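PDB 2QMX: prephenate dehydratase, which catalyses the conversion of prephenate to phenylpyruvate, with loss of water and carbon dioxide, on the route to phenylalanine, and is inhibited by L-phenylalanine. Local coordinates for residues 85-95 with 141-151. Sequence-based numbering, arbitrary orientation.
Sequences EHCLLGLPGAS and RDKSALAIASK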
ATOM      1  N   GLU A  85      14.162  -1.419  -8.505  1.00 64.27           N
ATOM      2  CA  GLU A  85      14.644  -2.550  -9.287  1.00 65.66           C
ATOM      3  C   GLU A  85      15.570  -3.482  -8.485  1.00 64.79           C
ATOM      4  O   GLU A  85      16.612  -3.078  -8.040  1.00 65.03           O
ATOM      5  CB  GLU A  85      15.291  -2.070 -10.594  1.00 65.99           C
ATOM      6  CG  GLU A  85      16.126  -0.753 -10.533  1.00 66.56           C
ATOM      7  CD  GLU A  85      17.130  -0.677 -11.742  1.00 69.04           C
ATOM      8  OE1 GLU A  85      16.651  -0.652 -12.933  1.00 67.92           O
ATOM      9  OE2 GLU A  85      18.397  -0.688 -11.488  1.00 71.62           O
ATOM     10  N   HIS A  86      15.188  -4.731  -8.298  1.00 64.65           N
ATOM     11  CA  HIS A  86      15.961  -5.580  -7.458  1.00 64.51           C
ATOM     12  C   HIS A  86      17.159  -6.055  -8.160  1.00 64.77           C
ATOM     13  O   HIS A  86      17.114  -6.290  -9.370  1.00 65.13           O
ATOM     14  CB  HIS A  86      15.142  -6.728  -6.945  1.00 64.40           C
ATOM     15  CG  HIS A  86      14.029  -6.278  -6.062  1.00 66.45           C
ATOM     16  ND1 HIS A  86      14.149  -5.173  -5.240  1.00 66.33           N
ATOM     17  CD2 HIS A  86      12.769  -6.750  -5.892  1.00 66.20           C
ATOM     18  CE1 HIS A  86      13.007  -4.995  -4.595  1.00 69.04           C
ATOM     19  NE2 HIS A  86      12.155  -5.937  -4.970  1.00 65.70           N
ATOM     20  N   CYS A  87      18.255  -6.142  -7.404  1.00 64.54           N
ATOM     21  CA  CYS A  87      19.427  -6.872  -7.846  1.00 64.45           C
ATOM     22  C   CYS A  87      19.630  -8.048  -6.951  1.00 64.04           C
ATOM     23  O   CYS A  87      19.448  -7.977  -5.731  1.00 63.51           O
ATOM     24  CB  CYS A  87      20.698  -6.014  -7.846  1.00 64.73           C
ATOM     25  SG  CYS A  87      20.594  -4.545  -8.882  1.00 67.43           S
ATOM     26  N   LEU A  88      20.019  -9.148  -7.584  1.00 64.59           N
ATOM     27  CA  LEU A  88      20.480 -10.314  -6.877  1.00 63.85           C
ATOM     28  C   LEU A  88      21.974 -10.121  -6.778  1.00 64.28           C
ATOM     29  O   LEU A  88      22.629  -9.709  -7.724  1.00 64.84           O
ATOM     30  CB  LEU A  88      20.121 -11.561  -7.657  1.00 63.55           C
ATOM     31  CG  LEU A  88      20.741 -12.824  -7.107  1.00 61.44           C
ATOM     32  CD1 LEU A  88      20.048 -13.233  -5.850  1.00 59.23           C
ATOM     33  CD2 LEU A  88      20.658 -13.908  -8.189  1.00 63.46           C
ATOM     34  N   LEU A  89      22.517 -10.429  -5.625  1.00 64.32           N
ATOM     35  CA  LEU A  89      23.683  -9.736  -5.197  1.00 64.13           C
ATOM     36  C   LEU A  89      24.495 -10.707  -4.356  1.00 65.00           C
ATOM     37  O   LEU A  89      23.991 -11.229  -3.345  1.00 64.58           O
ATOM     38  CB  LEU A  89      23.207  -8.549  -4.365  1.00 64.38           C
ATOM     39  CG  LEU A  89      23.723  -7.100  -4.409  1.00 65.04           C
ATOM     40  CD1 LEU A  89      24.209  -6.587  -5.797  1.00 64.80           C
ATOM     41  CD2 LEU A  89      22.669  -6.181  -3.783  1.00 62.78           C
ATOM     42  N   GLY A  90      25.737 -10.946  -4.786  1.00 65.30           N
ATOM     43  CA  GLY A  90      26.628 -11.915  -4.153  1.00 66.27           C
ATOM     44  C   GLY A  90      27.965 -11.307  -3.776  1.00 66.99           C
ATOM     45  O   GLY A  90      28.227 -10.135  -4.079  1.00 67.23           O
ATOM     46  N   LEU A  91      28.814 -12.099  -3.109  1.00 67.36           N
ATOM     47  CA  LEU A  91      30.159 -11.657  -2.749  1.00 67.44           C
ATOM     48  C   LEU A  91      31.049 -11.737  -3.996  1.00 67.96           C
ATOM     49  O   LEU A  91      30.698 -12.428  -4.952  1.00 67.55           O
ATOM     50  CB  LEU A  91      30.708 -12.496  -1.589  1.00 67.29           C
ATOM     51  CG  LEU A  91      30.345 -12.051  -0.160  1.00 67.12           C
ATOM     52  CD1 LEU A  91      30.365 -13.199   0.823  1.00 65.99           C
ATOM     53  CD2 LEU A  91      31.259 -10.925   0.350  1.00 66.26           C
ATOM     54  N   PRO A  92      32.206 -11.033  -4.003  1.00 68.68           N
ATOM     55  CA  PRO A  92      33.095 -11.145  -5.176  1.00 69.12           C
ATOM     56  C   PRO A  92      33.517 -12.589  -5.295  1.00 69.06           C
ATOM     57  O   PRO A  92      33.698 -13.248  -4.272  1.00 68.77           O
ATOM     58  CB  PRO A  92      34.308 -10.297  -4.793  1.00 69.50           C
ATOM     59  CG  PRO A  92      33.821  -9.389  -3.704  1.00 69.48           C
ATOM     60  CD  PRO A  92      32.778 -10.163  -2.959  1.00 68.87           C
ATOM     61  N   GLY A  93      33.677 -13.074  -6.522  1.00 69.93           N
ATOM     62  CA  GLY A  93      33.721 -14.525  -6.771  1.00 70.88           C
ATOM     63  C   GLY A  93      32.251 -14.874  -6.649  1.00 71.58           C
ATOM     64  O   GLY A  93      31.750 -15.199  -5.561  1.00 72.08           O
ATOM     65  N   ALA A  94      31.540 -14.731  -7.758  1.00 71.52           N
ATOM     66  CA  ALA A  94      30.114 -14.535  -7.681  1.00 70.88           C
ATOM     67  C   ALA A  94      29.398 -15.526  -8.553  1.00 70.48           C
ATOM     68  O   ALA A  94      29.489 -15.451  -9.780  1.00 70.36           O
ATOM     69  CB  ALA A  94      29.779 -13.101  -8.112  1.00 71.55           C
ATOM     70  N   SER A  95      28.692 -16.458  -7.919  1.00 70.04           N
ATOM     71  CA  SER A  95      27.931 -17.461  -8.669  1.00 70.06           C
ATOM     72  C   SER A  95      26.549 -17.763  -8.068  1.00 69.51           C
ATOM     73  O   SER A  95      26.361 -17.866  -6.799  1.00 69.45           O
ATOM     74  CB  SER A  95      28.724 -18.766  -8.852  1.00 70.06           C
ATOM     75  OG  SER A  95      27.889 -19.665  -9.603  1.00 71.73           O
ATOM     76  N   ARG A 141      30.927 -13.219   5.419  1.00 69.66           N
ATOM     77  CA  ARG A 141      32.091 -13.693   4.621  1.00 69.70           C
ATOM     78  C   ARG A 141      31.829 -15.102   4.022  1.00 68.85           C
ATOM     79  O   ARG A 141      32.670 -16.009   4.124  1.00 68.60           O
ATOM     80  CB  ARG A 141      33.395 -13.652   5.478  1.00 70.46           C
ATOM     81  CG  ARG A 141      34.655 -13.010   4.825  1.00 71.44           C
ATOM     82  CD  ARG A 141      35.421 -13.981   3.882  1.00 74.19           C
ATOM     83  NE  ARG A 141      36.405 -14.844   4.557  1.00 74.26           N
ATOM     84  CZ  ARG A 141      37.095 -15.824   3.961  1.00 76.03           C
ATOM     85  NH1 ARG A 141      37.985 -16.555   4.647  1.00 73.63           N
ATOM     86  NH2 ARG A 141      36.898 -16.082   2.669  1.00 76.37           N
ATOM     87  N   ASP A 142      30.653 -15.268   3.407  1.00 67.87           N
ATOM     88  CA  ASP A 142      30.164 -16.580   2.921  1.00 67.17           C
ATOM     89  C   ASP A 142      29.549 -16.457   1.525  1.00 66.48           C
ATOM     90  O   ASP A 142      28.398 -16.019   1.395  1.00 66.78           O
ATOM     91  CB  ASP A 142      29.150 -17.158   3.938  1.00 67.04           C
ATOM     92  CG  ASP A 142      28.204 -18.207   3.344  1.00 67.05           C
ATOM     93  OD1 ASP A 142      27.090 -18.378   3.886  1.00 66.74           O
ATOM     94  OD2 ASP A 142      28.553 -18.878   2.355  1.00 68.62           O
ATOM     95  N   LYS A 143      30.298 -16.826   0.482  1.00 65.11           N
ATOM     96  CA  LYS A 143      29.813 -16.651  -0.906  1.00 64.35           C
ATOM     97  C   LYS A 143      28.594 -17.524  -1.270  1.00 63.94           C
ATOM     98  O   LYS A 143      28.066 -17.439  -2.394  1.00 63.83           O
ATOM     99  CB  LYS A 143      30.940 -16.878  -1.928  1.00 64.44           C
ATOM    100  CG  LYS A 143      30.964 -18.296  -2.522  1.00 64.66           C
ATOM    101  CD  LYS A 143      32.341 -18.729  -2.969  1.00 65.26           C
ATOM    102  CE  LYS A 143      32.402 -20.265  -3.033  1.00 65.61           C
ATOM    103  NZ  LYS A 143      33.727 -20.806  -3.493  1.00 66.18           N
ATOM    104  N   SER A 144      28.165 -18.379  -0.342  1.00 63.19           N
ATOM    105  CA  SER A 144      26.942 -19.172  -0.546  1.00 62.83           C
ATOM    106  C   SER A 144      25.633 -18.340  -0.474  1.00 62.51           C
ATOM    107  O   SER A 144      24.728 -18.546  -1.282  1.00 62.27           O
ATOM    108  CB  SER A 144      26.870 -20.322   0.455  1.00 62.62           C
ATOM    109  OG  SER A 144      25.630 -20.990   0.334  1.00 62.71           O
ATOM    110  N   ALA A 145      25.553 -17.413   0.495  1.00 61.79           N
ATOM    111  CA  ALA A 145      24.353 -16.601   0.770  1.00 60.48           C
ATOM    112  C   ALA A 145      24.268 -15.389  -0.151  1.00 60.25           C
ATOM    113  O   ALA A 145      25.226 -14.591  -0.223  1.00 60.35           O
ATOM    114  CB  ALA A 145      24.349 -16.146   2.221  1.00 59.85           C
ATOM    115  N   LEU A 146      23.123 -15.249  -0.840  1.00 59.23           N
ATOM    116  CA  LEU A 146      22.853 -14.078  -1.667  1.00 58.22           C
ATOM    117  C   LEU A 146      21.896 -13.106  -0.953  1.00 58.06           C
ATOM    118  O   LEU A 146      21.218 -13.494   0.004  1.00 58.51           O
ATOM    119  CB  LEU A 146      22.325 -14.507  -3.046  1.00 58.49           C
ATOM    120  CG  LEU A 146      23.225 -15.420  -3.906  1.00 59.25           C
ATOM    121  CD1 LEU A 146      22.567 -15.953  -5.165  1.00 58.69           C
ATOM    122  CD2 LEU A 146      24.562 -14.751  -4.271  1.00 61.95           C
ATOM    123  N   ALA A 147      21.865 -11.841  -1.393  1.00 56.88           N
ATOM    124  CA  ALA A 147      20.852 -10.872  -0.977  1.00 55.29           C
ATOM    125  C   ALA A 147      20.092 -10.376  -2.208  1.00 55.25           C
ATOM    126  O   ALA A 147      20.598 -10.442  -3.333  1.00 55.12           O
ATOM    127  CB  ALA A 147      21.506  -9.685  -0.249  1.00 55.64           C
ATOM    128  N   ILE A 148      18.858  -9.909  -2.013  1.00 54.43           N
ATOM    129  CA  ILE A 148      18.151  -9.310  -3.103  1.00 54.02           C
ATOM    130  C   ILE A 148      17.996  -7.907  -2.623  1.00 54.94           C
ATOM    131  O   ILE A 148      17.297  -7.662  -1.616  1.00 54.43           O
ATOM    132  CB  ILE A 148      16.719  -9.838  -3.267  1.00 54.21           C
ATOM    133  CG1 ILE A 148      16.650 -11.370  -3.391  1.00 53.67           C
ATOM    134  CG2 ILE A 148      16.006  -9.065  -4.334  1.00 52.38           C
ATOM    135  CD1 ILE A 148      16.607 -11.925  -4.752  1.00 52.16           C
ATOM    136  N   ALA A 149      18.624  -6.974  -3.327  1.00 55.19           N
ATOM    137  CA  ALA A 149      18.573  -5.587  -2.893  1.00 56.09           C
ATOM    138  C   ALA A 149      18.809  -4.573  -4.020  1.00 56.27           C
ATOM    139  O   ALA A 149      18.894  -4.916  -5.217  1.00 55.14           O
ATOM    140  CB  ALA A 149      19.613  -5.347  -1.682  1.00 54.96           C
ATOM    141  N   SER A 150      18.957  -3.322  -3.584  1.00 56.18           N
ATOM    142  CA  SER A 150      19.345  -2.185  -4.414  1.00 56.62           C
ATOM    143  C   SER A 150      20.762  -2.412  -4.965  1.00 56.87           C
ATOM    144  O   SER A 150      21.622  -2.964  -4.268  1.00 56.56           O
ATOM    145  CB  SER A 150      19.319  -0.981  -3.482  1.00 57.55           C
ATOM    146  OG  SER A 150      18.742  -1.411  -2.183  1.00 60.67           O
ATOM    147  N   LYS A 151      20.977  -2.039  -6.233  1.00 56.77           N
ATOM    148  CA  LYS A 151      22.298  -1.800  -6.803  1.00 56.34           C
ATOM    149  C   LYS A 151      23.205  -0.940  -5.863  1.00 56.21           C
ATOM    150  O   LYS A 151      24.353  -1.277  -5.565  1.00 55.18           O
ATOM    151  CB  LYS A 151      22.087  -1.122  -8.144  1.00 57.11           C
ATOM    152  CG  LYS A 151      23.284  -1.248  -9.083  1.00 60.54           C
ATOM    153  CD  LYS A 151      22.946  -0.919 -10.539  1.00 63.70           C
ATOM    154  CE  LYS A 151      24.248  -0.886 -11.409  1.00 63.54           C
ATOM    155  NZ  LYS A 151      24.828   0.496 -11.493  1.00 65.81           N
TER
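Leu88 and Leu146 interlock on one face of an antiparallel strand pair, 87-90 against 145-149. CD1 of Leu88 lies 3.8 Å from CD1 of Leu146 and equally close to CD1 of Ile148, so one methyl fills the notch between two branched neighbours. With CG anti to the backbone N (chi1 171°), the end of the Leu88 side chain comes in beside Leu146 and Ile148. Replacing Leu88 by alanine would remove this methyl and is likely to open a gap between Leu146 and Ile148, each losing one packing partner. Farther along, Ile148 presents CG2 to His86, 3.6 Å from its CB, beta-branching giving it a second bump for this second neighbour.

Gly90 suits its place because CD2 of Leu146 sits 3.5 Å from its CA, where a CB would clash. On the opposite face, the small Ala149 leaves room for Leu89, whose CD2 packs 3.8 Å from Ala149 CB. Beyond the paired strands, Leu91 lays CD1 against the backbone of Asp142 and Lys143, in a turn where Asp142 OD2 accepts the N-H of Ser144 to form an Asx turn.

Cys87 and Ala149 exchange two backbone hydrogen bonds, and Ala147 N donates to Leu89 O at 3.0 Å in a nearly straight bond (172°).

Both strands are interior to a five-stranded sheet within the prephenate dehydratase region: 87-90 is flanked by 160-163, and 145-149 by 101-104. Helix 130-139 covers the Ala147 and Ala149 face, with Val137 reaching both Ala147 and Leu91, while Leu166 packs on Leu88 and Ile148 from the other.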